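Lysine cyclodeaminase (Streptomyces pristinaespiralis, PDB 5YU3) catalyses the cyclodeamination of L-lysine to a cyclic amino acid with loss of ammonia, probably with NAD as cofactor, and recognises L-ornithine and L-2,4-diaminobutyric acid as well. Local coordinates at residues 72-78 and 97-103; 118-123 and 149-153; 206-210 and 231-235. All blocks are in the same frame, centred on the assembly; numbering follows the deposited sequence.

Contact 1: residues 72-78 and 97-103; sequences DHITLKT and TVARYDD. With PRO (proline), chain G.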
loop_
_atom_site.group_PDB
_atom_site.type_symbol
_atom_site.label_atom_id
_atom_site.label_comp_id
_atom_site.label_asym_id
_atom_site.label_seq_id
_atom_site.Cartn_x
_atom_site.Cartn_y
_atom_site.Cartn_z
ATOM N N ASP A 72 8.785 -16.060 0.350
ATOM C CA ASP A 72 8.440 -16.136 -1.063
ATOM C C ASP A 72 8.168 -14.747 -1.617
ATOM O O ASP A 72 9.016 -14.168 -2.298
ATOM C CB ASP A 72 7.216 -17.027 -1.280
ATOM C CG ASP A 72 7.498 -18.487 -0.979
ATOM O OD1 ASP A 72 6.524 -19.263 -0.869
ATOM O OD2 ASP A 72 8.689 -18.860 -0.864
ATOM N N HIS A 73 6.990 -14.198 -1.338
ATOM C CA HIS A 73 6.647 -12.913 -1.927
ATOM C C HIS A 73 5.597 -12.224 -1.072
ATOM O O HIS A 73 4.988 -12.823 -0.181
ATOM C CB HIS A 73 6.141 -13.083 -3.364
ATOM C CG HIS A 73 5.040 -14.085 -3.492
ATOM N ND1 HIS A 73 5.206 -15.295 -4.130
ATOM C CD2 HIS A 73 3.763 -14.066 -3.046
ATOM C CE1 HIS A 73 4.075 -15.974 -4.082
ATOM N NE2 HIS A 73 3.185 -15.254 -3.423
ATOM N N ILE A 74 5.401 -10.942 -1.363
ATOM C CA ILE A 74 4.368 -10.125 -0.743
ATOM C C ILE A 74 3.454 -9.628 -1.851
ATOM O O ILE A 74 3.931 -9.142 -2.882
ATOM C CB ILE A 74 4.961 -8.937 0.040
ATOM C CG1 ILE A 74 5.925 -9.428 1.125
ATOM C CG2 ILE A 74 3.829 -8.081 0.633
ATOM C CD1 ILE A 74 6.667 -8.316 1.833
ATOM N N THR A 75 2.149 -9.769 -1.651
ATOM C CA THR A 75 1.165 -9.224 -2.574
ATOM C C THR A 75 0.590 -7.952 -1.979
ATOM O O THR A 75 0.311 -7.900 -0.781
ATOM C CB THR A 75 0.035 -10.235 -2.830
ATOM O OG1 THR A 75 0.587 -11.405 -3.438
ATOM C CG2 THR A 75 -1.032 -9.638 -3.747
ATOM N N LEU A 76 0.425 -6.920 -2.802
ATOM C CA LEU A 76 -0.290 -5.721 -2.371
ATOM C C LEU A 76 -1.337 -5.359 -3.410
ATOM O O LEU A 76 -0.997 -5.075 -4.562
ATOM C CB LEU A 76 0.665 -4.538 -2.147
ATOM C CG LEU A 76 0.006 -3.301 -1.505
ATOM C CD1 LEU A 76 -0.246 -3.499 -0.009
ATOM C CD2 LEU A 76 0.817 -2.034 -1.737
ATOM N N LYS A 77 -2.606 -5.326 -3.009
ATOM C CA LYS A 77 -3.622 -4.752 -3.874
ATOM C C LYS A 77 -3.952 -3.345 -3.405
ATOM O O LYS A 77 -4.153 -3.102 -2.206
ATOM C CB LYS A 77 -4.897 -5.598 -3.945
ATOM C CG LYS A 77 -5.908 -4.954 -4.911
ATOM C CD LYS A 77 -7.057 -5.885 -5.307
ATOM C CE LYS A 77 -8.230 -5.744 -4.345
ATOM N NZ LYS A 77 -9.284 -6.751 -4.631
ATOM N N THR A 78 -3.966 -2.416 -4.354
ATOM C CA THR A 78 -4.404 -1.049 -4.137
ATOM C C THR A 78 -5.690 -0.881 -4.925
ATOM O O THR A 78 -5.730 -1.193 -6.121
ATOM C CB THR A 78 -3.347 -0.044 -4.604
ATOM O OG1 THR A 78 -2.848 -0.449 -5.887
ATOM C CG2 THR A 78 -2.186 0.010 -3.620
ATOM N N THR A 97 -5.245 -2.229 -8.761
ATOM C CA THR A 97 -4.101 -2.926 -9.338
ATOM C C THR A 97 -3.504 -3.836 -8.270
ATOM O O THR A 97 -3.688 -3.613 -7.072
ATOM C CB THR A 97 -3.050 -1.928 -9.858
ATOM O OG1 THR A 97 -2.968 -0.823 -8.958
ATOM C CG2 THR A 97 -3.440 -1.389 -11.238
ATOM N N VAL A 98 -2.790 -4.877 -8.701
ATOM C CA VAL A 98 -2.213 -5.852 -7.782
ATOM C C VAL A 98 -0.732 -5.986 -8.103
ATOM O O VAL A 98 -0.368 -6.236 -9.258
ATOM C CB VAL A 98 -2.898 -7.231 -7.864
ATOM C CG1 VAL A 98 -2.560 -8.063 -6.624
ATOM C CG2 VAL A 98 -4.418 -7.086 -8.011
ATOM N N ALA A 99 0.116 -5.825 -7.086
ATOM C CA ALA A 99 1.559 -5.937 -7.258
ATOM C C ALA A 99 2.108 -7.100 -6.442
ATOM O O ALA A 99 1.542 -7.490 -5.413
ATOM C CB ALA A 99 2.272 -4.632 -6.845
ATOM N N ARG A 100 3.230 -7.651 -6.903
ATOM C CA ARG A 100 3.942 -8.688 -6.178
ATOM C C ARG A 100 5.379 -8.232 -5.957
ATOM O O ARG A 100 5.992 -7.651 -6.858
ATOM C CB ARG A 100 3.918 -10.016 -6.942
ATOM C CG ARG A 100 4.588 -11.147 -6.186
ATOM C CD ARG A 100 4.300 -12.486 -6.823
ATOM N NE ARG A 100 2.921 -12.899 -6.583
ATOM C CZ ARG A 100 2.469 -14.130 -6.788
ATOM N NH1 ARG A 100 3.292 -15.062 -7.233
ATOM N NH2 ARG A 100 1.190 -14.425 -6.543
ATOM N N TYR A 101 5.888 -8.467 -4.746
ATOM C CA TYR A 101 7.227 -8.068 -4.320
ATOM C C TYR A 101 7.987 -9.290 -3.826
ATOM O O TYR A 101 7.428 -10.129 -3.119
ATOM C CB TYR A 101 7.160 -7.010 -3.190
ATOM C CG TYR A 101 6.420 -5.761 -3.596
ATOM C CD1 TYR A 101 5.032 -5.697 -3.515
ATOM C CD2 TYR A 101 7.107 -4.651 -4.090
ATOM C CE1 TYR A 101 4.354 -4.574 -3.904
ATOM C CE2 TYR A 101 6.430 -3.511 -4.481
ATOM C CZ TYR A 101 5.049 -3.481 -4.387
ATOM O OH TYR A 101 4.354 -2.365 -4.773
ATOM N N ASP A 102 9.266 -9.395 -4.190
ATOM C CA ASP A 102 10.081 -10.485 -3.672
ATOM C C ASP A 102 10.274 -10.307 -2.173
ATOM O O ASP A 102 10.659 -9.226 -1.717
ATOM C CB ASP A 102 11.442 -10.529 -4.373
ATOM C CG ASP A 102 12.279 -11.709 -3.925
ATOM O OD1 ASP A 102 11.913 -12.850 -4.262
ATOM O OD2 ASP A 102 13.294 -11.503 -3.232
ATOM N N ASP A 103 10.002 -11.365 -1.402
ATOM C CA ASP A 103 10.117 -11.254 0.050
ATOM C C ASP A 103 11.568 -11.154 0.507
ATOM O O ASP A 103 11.847 -10.570 1.565
ATOM C CB ASP A 103 9.457 -12.445 0.739
ATOM C CG ASP A 103 9.268 -12.211 2.224
ATOM O OD1 ASP A 103 8.604 -11.215 2.578
ATOM O OD2 ASP A 103 9.781 -13.007 3.041
HETATM N N PRO G . -13.523 -4.334 -0.714
HETATM C CA PRO G . -12.878 -4.443 -2.128
HETATM C C PRO G . -11.794 -5.555 -2.144
HETATM O O PRO G . -11.017 -5.473 -3.113
HETATM C CB PRO G . -12.411 -3.268 -2.326
HETATM C CG PRO G . -13.513 -2.309 -1.636
HETATM C CD PRO G . -14.255 -3.065 -0.890
HETATM O OXT PRO G . -11.715 -6.504 -1.285
HETATM O O HOH W 1 11.941 -14.597 -2.174
HETATM O O HOH W 2 -0.725 -2.564 -5.979
#
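His73 and Arg100 lie flat on one another: the guanidinium group covers one face of the imidazole with the two planes only 12° apart and their centres 3.7 Å apart. The overlap is offset, CZ of Arg100 standing toward the rim of the ring, while CD of the same arginine makes a CH-pi contact 4.0 Å from the centroid of His73. Arg100 reaches this place because its chain runs extended as far as CD and then bends at chi3 (-73°), which lays the flat end over the ring. NH1 also forms a salt bridge with Glu313, so the guanidinium is held by an ion pair as well as by the stack.

On the face that carries Arg100, CG2 of Thr75 packs 3.6 Å from CG1 of Val98, and the aliphatic part of Lys77 passes CG2 of Val98. Beyond it the lysine bends away, and NZ gives a 2.6 Å hydrogen bond to O of the bound proline; Asp308 supplies a salt bridge to the same nitrogen.

The other face carries Ile74, Leu76, Ala99 and Tyr101. CB of Leu76 meets the tyrosine at its edge, 4.1 Å from CE1 of Tyr101, and OH of Tyr101 is hydrogen-bonded to OG1 of Thr78 of the second subunit.

Antiparallel backbone pairing underlies all this, with reciprocal bonds in the Ile74-Tyr101, Leu76-Ala99 and Thr78-Thr97 pairs. A water donates to O of Leu76 and is hydrogen-bonded to OG1 of Thr78. Strands 73-81 and 94-102 are neighbours within the mixed sheet, flanked by strands 60-69 and 108-113; helix 305-321 covers the face of Thr75, Val98 and Arg100, while the second subunit packs against the face of Ile74, Leu76 and Thr78.

Contact 2: residues 118-123 and 149-153; sequences TALRTG and QAVTQ. With NAD (nicotinamide-adenine-dinucleotide), chain F; PRO (proline), chain G.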
loop_
_atom_site.group_PDB
_atom_site.type_symbol
_atom_site.label_atom_id
_atom_site.label_comp_id
_atom_site.label_asym_id
_atom_site.label_seq_id
_atom_site.Cartn_x
_atom_site.Cartn_y
_atom_site.Cartn_z
ATOM N N THR A 118 -10.436 -8.641 -9.218
ATOM C CA THR A 118 -11.282 -8.419 -8.040
ATOM C C THR A 118 -12.674 -9.000 -8.273
ATOM O O THR A 118 -13.222 -9.712 -7.421
ATOM C CB THR A 118 -11.377 -6.922 -7.701
ATOM O OG1 THR A 118 -10.092 -6.435 -7.273
ATOM C CG2 THR A 118 -12.393 -6.673 -6.560
ATOM N N ALA A 119 -13.245 -8.732 -9.449
ATOM C CA ALA A 119 -14.575 -9.253 -9.759
ATOM C C ALA A 119 -14.573 -10.775 -9.769
ATOM O O ALA A 119 -15.517 -11.406 -9.280
ATOM C CB ALA A 119 -15.057 -8.695 -11.103
ATOM N N LEU A 120 -13.511 -11.386 -10.313
ATOM C CA LEU A 120 -13.431 -12.840 -10.370
ATOM C C LEU A 120 -13.361 -13.451 -8.976
ATOM O O LEU A 120 -14.110 -14.386 -8.667
ATOM C CB LEU A 120 -12.213 -13.273 -11.194
ATOM C CG LEU A 120 -12.311 -12.925 -12.682
ATOM C CD1 LEU A 120 -11.016 -13.312 -13.416
ATOM C CD2 LEU A 120 -13.513 -13.599 -13.332
ATOM N N ARG A 121 -12.433 -12.978 -8.131
ATOM C CA ARG A 121 -12.271 -13.664 -6.849
ATOM C C ARG A 121 -13.422 -13.359 -5.893
ATOM O O ARG A 121 -13.663 -14.138 -4.959
ATOM C CB ARG A 121 -10.898 -13.342 -6.213
ATOM C CG ARG A 121 -10.551 -11.872 -5.955
ATOM C CD ARG A 121 -11.351 -11.297 -4.780
ATOM N NE ARG A 121 -10.592 -10.364 -3.957
ATOM C CZ ARG A 121 -11.141 -9.502 -3.104
ATOM N NH1 ARG A 121 -12.473 -9.415 -2.984
ATOM N NH2 ARG A 121 -10.354 -8.709 -2.374
ATOM N N THR A 122 -14.137 -12.255 -6.114
ATOM C CA THR A 122 -15.288 -11.929 -5.279
ATOM C C THR A 122 -16.475 -12.821 -5.622
ATOM O O THR A 122 -17.175 -13.308 -4.720
ATOM C CB THR A 122 -15.642 -10.450 -5.442
ATOM O OG1 THR A 122 -14.485 -9.666 -5.129
ATOM C CG2 THR A 122 -16.769 -10.032 -4.502
ATOM N N GLY A 123 -16.708 -13.054 -6.917
ATOM C CA GLY A 123 -17.656 -14.085 -7.306
ATOM C C GLY A 123 -17.243 -15.452 -6.800
ATOM O O GLY A 123 -18.069 -16.213 -6.285
ATOM N N GLN A 149 -20.128 -6.139 -9.631
ATOM C CA GLN A 149 -19.966 -7.401 -8.902
ATOM C C GLN A 149 -21.108 -8.363 -9.200
ATOM O O GLN A 149 -20.906 -9.583 -9.225
ATOM C CB GLN A 149 -19.877 -7.162 -7.388
ATOM C CG GLN A 149 -18.673 -6.335 -6.928
ATOM C CD GLN A 149 -17.384 -6.705 -7.627
ATOM O OE1 GLN A 149 -16.977 -7.873 -7.635
ATOM N NE2 GLN A 149 -16.715 -5.700 -8.206
ATOM N N ALA A 150 -22.308 -7.835 -9.428
ATOM C CA ALA A 150 -23.447 -8.705 -9.696
ATOM C C ALA A 150 -23.184 -9.606 -10.893
ATOM O O ALA A 150 -23.653 -10.751 -10.925
ATOM C CB ALA A 150 -24.707 -7.862 -9.918
ATOM N N VAL A 151 -22.407 -9.125 -11.867
ATOM C CA VAL A 151 -22.100 -9.946 -13.040
ATOM C C VAL A 151 -21.349 -11.204 -12.627
ATOM O O VAL A 151 -21.724 -12.318 -13.007
ATOM C CB VAL A 151 -21.316 -9.126 -14.084
ATOM C CG1 VAL A 151 -20.880 -10.016 -15.273
ATOM C CG2 VAL A 151 -22.153 -7.930 -14.554
ATOM N N THR A 152 -20.290 -11.059 -11.817
ATOM C CA THR A 152 -19.528 -12.246 -11.452
ATOM C C THR A 152 -20.164 -13.024 -10.307
ATOM O O THR A 152 -19.870 -14.214 -10.163
ATOM C CB THR A 152 -18.080 -11.892 -11.095
ATOM O OG1 THR A 152 -18.065 -10.790 -10.185
ATOM C CG2 THR A 152 -17.287 -11.522 -12.371
ATOM N N GLN A 153 -21.024 -12.389 -9.496
ATOM C CA GLN A 153 -21.827 -13.156 -8.547
ATOM C C GLN A 153 -22.701 -14.156 -9.291
ATOM O O GLN A 153 -22.694 -15.354 -8.985
ATOM C CB GLN A 153 -22.697 -12.225 -7.689
ATOM C CG GLN A 153 -21.919 -11.317 -6.722
ATOM C CD GLN A 153 -21.226 -12.100 -5.629
ATOM O OE1 GLN A 153 -21.862 -12.876 -4.906
ATOM N NE2 GLN A 153 -19.906 -11.920 -5.511
HETATM P PA NAD F . -21.142 -0.819 -8.917
HETATM O O1A NAD F . -21.163 0.671 -8.773
HETATM O O2A NAD F . -20.724 -1.445 -10.233
HETATM O O5B NAD F . -22.626 -1.370 -8.630
HETATM C C5B NAD F . -23.290 -1.033 -7.405
HETATM C C4B NAD F . -24.776 -0.974 -7.724
HETATM O O4B NAD F . -25.513 -0.816 -6.510
HETATM C C3B NAD F . -25.123 0.240 -8.591
HETATM O O3B NAD F . -25.732 -0.192 -9.828
HETATM C C2B NAD F . -26.101 1.031 -7.738
HETATM O O2B NAD F . -27.145 1.656 -8.481
HETATM C C1B NAD F . -26.663 -0.046 -6.837
HETATM N N9A NAD F . -27.297 0.406 -5.580
HETATM C C8A NAD F . -26.939 1.434 -4.776
HETATM N N7A NAD F . -27.775 1.501 -3.691
HETATM C C5A NAD F . -28.670 0.492 -3.815
HETATM C C6A NAD F . -29.823 -0.026 -3.055
HETATM N N6A NAD F . -30.206 0.553 -1.892
HETATM N N1A NAD F . -30.463 -1.111 -3.545
HETATM C C2A NAD F . -30.116 -1.720 -4.694
HETATM N N3A NAD F . -29.089 -1.297 -5.448
HETATM C C4A NAD F . -28.347 -0.222 -5.059
HETATM O O3 NAD F . -20.197 -1.396 -7.728
HETATM P PN NAD F . -19.688 -2.901 -7.537
HETATM O O1N NAD F . -20.772 -3.841 -8.009
HETATM O O2N NAD F . -18.291 -2.996 -8.114
HETATM O O5D NAD F . -19.525 -3.000 -5.935
HETATM C C5D NAD F . -20.679 -3.121 -5.102
HETATM C C4D NAD F . -20.225 -3.289 -3.652
HETATM O O4D NAD F . -19.392 -4.442 -3.533
HETATM C C3D NAD F . -19.383 -2.116 -3.180
HETATM O O3D NAD F . -19.689 -1.857 -1.792
HETATM C C2D NAD F . -17.970 -2.650 -3.261
HETATM O O2D NAD F . -17.048 -1.933 -2.428
HETATM C C1D NAD F . -18.209 -4.079 -2.818
HETATM N N1N NAD F . -17.139 -5.016 -3.136
HETATM C C2N NAD F . -16.925 -6.028 -2.284
HETATM C C3N NAD F . -15.921 -6.958 -2.517
HETATM C C7N NAD F . -15.737 -8.076 -1.545
HETATM O O7N NAD F . -14.738 -8.766 -1.590
HETATM N N7N NAD F . -16.721 -8.321 -0.662
HETATM C C4N NAD F . -15.144 -6.866 -3.675
HETATM C C5N NAD F . -15.413 -5.819 -4.555
HETATM C C6N NAD F . -16.427 -4.902 -4.272
HETATM N N PRO G . -13.523 -4.334 -0.714
HETATM C CA PRO G . -12.878 -4.443 -2.128
HETATM C C PRO G . -11.794 -5.555 -2.144
HETATM O O PRO G . -11.017 -5.473 -3.113
HETATM C CB PRO G . -12.411 -3.268 -2.326
HETATM C CG PRO G . -13.513 -2.309 -1.636
HETATM C CD PRO G . -14.255 -3.065 -0.890
HETATM O OXT PRO G . -11.715 -6.504 -1.285
#
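The carbonyl oxygen of Ala119 is gripped by two donors from opposite faces of its plane: OG1 of Thr152, 2.8 Å from O of Ala119, and the helical amide of Gly123. The Thr152 hydroxyl stands above the carbonyl plane, 46° out of it. OG1 sits between the backbone N and carbonyl carbon of Thr152, and CG2 rests 3.8 Å from CB of Ala119.

One residue earlier, O of Thr118 is likewise shared by the amide and hydroxyl of Thr122, with OG1 of Thr122 2.6 Å from O of Thr118. That hydroxyl also accepts from NH1 of Arg121 and lies 3.2 Å from C4N of NAD, the nicotinamide carbon of hydride transfer. A valine in place of Thr122 would probably leave NH1 of Arg121 without this acceptor and the guanidinium less firmly set beside the nicotinamide.

Arg121 points its NH2 at the bound proline, 2.8 Å from OXT, while NH1 makes a weak bond to the carboxamide O7N of NAD; Asp308 forms a salt bridge with NE. Gln149 bends at chi2 (-42°), bringing OE1 3.6 Å from CB of Thr122 and turning NE2 to the phosphate, 3.1 Å from O2N of NAD. Its backbone N binds O1N of the same phosphate, so the start of helix 148-160 meets NAD in a way consistent with a Rossmann-type dinucleotide-binding motif. Gly123 lets the backbones close to 4.4 Å between its CA and that of Gln153, since a side chain there would run into O of Thr152.

Segments 118-123 and 149-153, of helices 115-133 and 148-160, cross at -47°. Leu120 and Thr152 are covered by helix 20-39, Leu120 also by helix 305-321, and Tyr341 of the second subunit packs on both residues.

Contact 3: residues 206-210 and 231-235; sequences STATS and NAVGA. With NA (sodium ion), chain E; NAD (nicotinamide-adenine-dinucleotide), chain F.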
loop_
_atom_site.group_PDB
_atom_site.type_symbol
_atom_site.label_atom_id
_atom_site.label_comp_id
_atom_site.label_asym_id
_atom_site.label_seq_id
_atom_site.Cartn_x
_atom_site.Cartn_y
_atom_site.Cartn_z
ATOM N N SER A 206 -27.357 -12.641 -3.491
ATOM C CA SER A 206 -26.168 -11.816 -3.293
ATOM C C SER A 206 -26.586 -10.352 -3.260
ATOM O O SER A 206 -27.281 -9.879 -4.166
ATOM C CB SER A 206 -25.116 -12.033 -4.404
ATOM O OG SER A 206 -24.526 -13.307 -4.304
ATOM N N THR A 207 -26.171 -9.635 -2.215
ATOM C CA THR A 207 -26.317 -8.186 -2.168
ATOM C C THR A 207 -24.962 -7.561 -2.469
ATOM O O THR A 207 -23.958 -7.933 -1.857
ATOM C CB THR A 207 -26.851 -7.697 -0.810
ATOM O OG1 THR A 207 -25.910 -7.982 0.233
ATOM C CG2 THR A 207 -28.174 -8.387 -0.476
ATOM N N ALA A 208 -24.929 -6.638 -3.439
ATOM C CA ALA A 208 -23.660 -6.032 -3.853
ATOM C C ALA A 208 -24.014 -4.648 -4.394
ATOM O O ALA A 208 -24.115 -4.424 -5.609
ATOM C CB ALA A 208 -22.919 -6.880 -4.894
ATOM N N THR A 209 -24.251 -3.719 -3.464
ATOM C CA THR A 209 -24.730 -2.388 -3.788
ATOM C C THR A 209 -23.710 -1.340 -3.378
ATOM O O THR A 209 -22.855 -1.578 -2.519
ATOM C CB THR A 209 -26.041 -2.066 -3.052
ATOM O OG1 THR A 209 -25.731 -1.787 -1.677
ATOM C CG2 THR A 209 -27.000 -3.244 -3.126
ATOM N N SER A 210 -23.850 -0.154 -3.964
ATOM C CA SER A 210 -23.131 1.034 -3.513
ATOM C C SER A 210 -24.000 1.888 -2.591
ATOM O O SER A 210 -23.944 3.120 -2.634
ATOM C CB SER A 210 -22.646 1.847 -4.711
ATOM O OG SER A 210 -23.716 2.076 -5.616
ATOM N N ASN A 231 -25.196 -14.124 0.263
ATOM C CA ASN A 231 -23.835 -13.597 0.196
ATOM C C ASN A 231 -23.935 -12.085 0.331
ATOM O O ASN A 231 -24.432 -11.406 -0.575
ATOM C CB ASN A 231 -23.138 -13.991 -1.111
ATOM C CG ASN A 231 -23.169 -15.479 -1.362
ATOM O OD1 ASN A 231 -22.519 -16.259 -0.662
ATOM N ND2 ASN A 231 -23.934 -15.888 -2.374
ATOM N N ALA A 232 -23.510 -11.558 1.479
ATOM C CA ALA A 232 -23.532 -10.120 1.732
ATOM C C ALA A 232 -22.185 -9.561 1.282
ATOM O O ALA A 232 -21.173 -9.709 1.969
ATOM C CB ALA A 232 -23.813 -9.844 3.206
ATOM N N VAL A 233 -22.159 -8.953 0.096
ATOM C CA VAL A 233 -20.886 -8.692 -0.578
ATOM C C VAL A 233 -20.526 -7.218 -0.465
ATOM O O VAL A 233 -19.339 -6.864 -0.412
ATOM C CB VAL A 233 -20.950 -9.135 -2.054
ATOM C CG1 VAL A 233 -19.680 -8.722 -2.810
ATOM C CG2 VAL A 233 -21.151 -10.640 -2.128
ATOM N N GLY A 234 -21.543 -6.351 -0.436
ATOM C CA GLY A 234 -21.316 -4.921 -0.317
ATOM C C GLY A 234 -20.462 -4.604 0.897
ATOM O O GLY A 234 -20.665 -5.189 1.960
ATOM N N ALA A 235 -19.483 -3.716 0.736
ATOM C CA ALA A 235 -18.489 -3.434 1.769
ATOM C C ALA A 235 -17.612 -2.289 1.302
ATOM O O ALA A 235 -17.044 -2.365 0.210
ATOM C CB ALA A 235 -17.601 -4.651 2.067
HETATM NA NA NA E . -20.300 -7.596 3.654
HETATM P PA NAD F . -21.142 -0.819 -8.917
HETATM O O1A NAD F . -21.163 0.671 -8.773
HETATM O O2A NAD F . -20.724 -1.445 -10.233
HETATM O O5B NAD F . -22.626 -1.370 -8.630
HETATM C C5B NAD F . -23.290 -1.033 -7.405
HETATM C C4B NAD F . -24.776 -0.974 -7.724
HETATM O O4B NAD F . -25.513 -0.816 -6.510
HETATM C C3B NAD F . -25.123 0.240 -8.591
HETATM O O3B NAD F . -25.732 -0.192 -9.828
HETATM C C2B NAD F . -26.101 1.031 -7.738
HETATM O O2B NAD F . -27.145 1.656 -8.481
HETATM C C1B NAD F . -26.663 -0.046 -6.837
HETATM N N9A NAD F . -27.297 0.406 -5.580
HETATM C C8A NAD F . -26.939 1.434 -4.776
HETATM N N7A NAD F . -27.775 1.501 -3.691
HETATM C C5A NAD F . -28.670 0.492 -3.815
HETATM C C6A NAD F . -29.823 -0.026 -3.055
HETATM N N6A NAD F . -30.206 0.553 -1.892
HETATM N N1A NAD F . -30.463 -1.111 -3.545
HETATM C C2A NAD F . -30.116 -1.720 -4.694
HETATM N N3A NAD F . -29.089 -1.297 -5.448
HETATM C C4A NAD F . -28.347 -0.222 -5.059
HETATM O O3 NAD F . -20.197 -1.396 -7.728
HETATM P PN NAD F . -19.688 -2.901 -7.537
HETATM O O1N NAD F . -20.772 -3.841 -8.009
HETATM O O2N NAD F . -18.291 -2.996 -8.114
HETATM O O5D NAD F . -19.525 -3.000 -5.935
HETATM C C5D NAD F . -20.679 -3.121 -5.102
HETATM C C4D NAD F . -20.225 -3.289 -3.652
HETATM O O4D NAD F . -19.392 -4.442 -3.533
HETATM C C3D NAD F . -19.383 -2.116 -3.180
HETATM O O3D NAD F . -19.689 -1.857 -1.792
HETATM C C2D NAD F . -17.970 -2.650 -3.261
HETATM O O2D NAD F . -17.048 -1.933 -2.428
HETATM C C1D NAD F . -18.209 -4.079 -2.818
HETATM N N1N NAD F . -17.139 -5.016 -3.136
HETATM C C2N NAD F . -16.925 -6.028 -2.284
HETATM C C3N NAD F . -15.921 -6.958 -2.517
HETATM C C7N NAD F . -15.737 -8.076 -1.545
HETATM O O7N NAD F . -14.738 -8.766 -1.590
HETATM N N7N NAD F . -16.721 -8.321 -0.662
HETATM C C4N NAD F . -15.144 -6.866 -3.675
HETATM C C5N NAD F . -15.413 -5.819 -4.555
HETATM C C6N NAD F . -16.427 -4.902 -4.272
#
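Ser206 pairs with Asn231, and Thr207 with Ala232, where two parallel strands of the Rossmann-type nucleotide-binding domain run side by side and end in loops that receive NAD.

The backbone bonds come first. N of Thr207 donates to O of Asn231, and O of Thr207 then takes two amides, those of Val233 (2.8 Å to its N) and Gly234, as segment 231-235 turns out of its strand. This bifurcated acceptor probably helps to hold the turn.

Among side chains, ND2 of Asn231 donates to OG of Ser206 over 3.3 Å. The serine hydroxyl is bonded also to Gln153, and OD1 of Asn231 to His229. Apolar contact is modest: CB of Ala208 lies 4.1 Å from CB of Val233. With CG1 anti to the backbone N (chi1 174°), Val233 sends that methyl toward the nicotinamide, 3.7 Å from N7N of NAD.

The cofactor bonds fall at both loops. N of Ser210 meets the adenosine ribose at O4B, N of Ala235 binds O3D of the nicotinamide ribose, and O2D donates to O of Ala235. The carboxamide is held too, N7N giving a nearly straight bond (169°) to O of Val233.

Sodium is bound at the strand end and the turn after it, by O of Ala232 at 2.8 Å and O of Gly234 at 3.0 Å, with OD1 of Asp300 and O of Ser301 as its other two protein ligands.

Overall arrangement
Contacts 1 and 2 meet at the bound proline although their centres lie 21 Å apart: NZ of Lys77 is 2.8 Å from OG1 of Thr118, a probable hydrogen bond, and Lys77 and Arg121 bring their positive ends together around the proline carboxylate. Contacts 2 and 3 are closer, 10 Å between centres, and share NAD. OE1 of Gln153 is 2.8 Å from OG of Ser206, again probably hydrogen-bonded, and CG2 of Thr122 packs 3.6 Å from CG1 of Val233 beside the nicotinamide. Contact 3 does not touch contact 1, about 10 Å away at the nearest atoms; contact 2 thus joins the proline side of the pocket to the cofactor side.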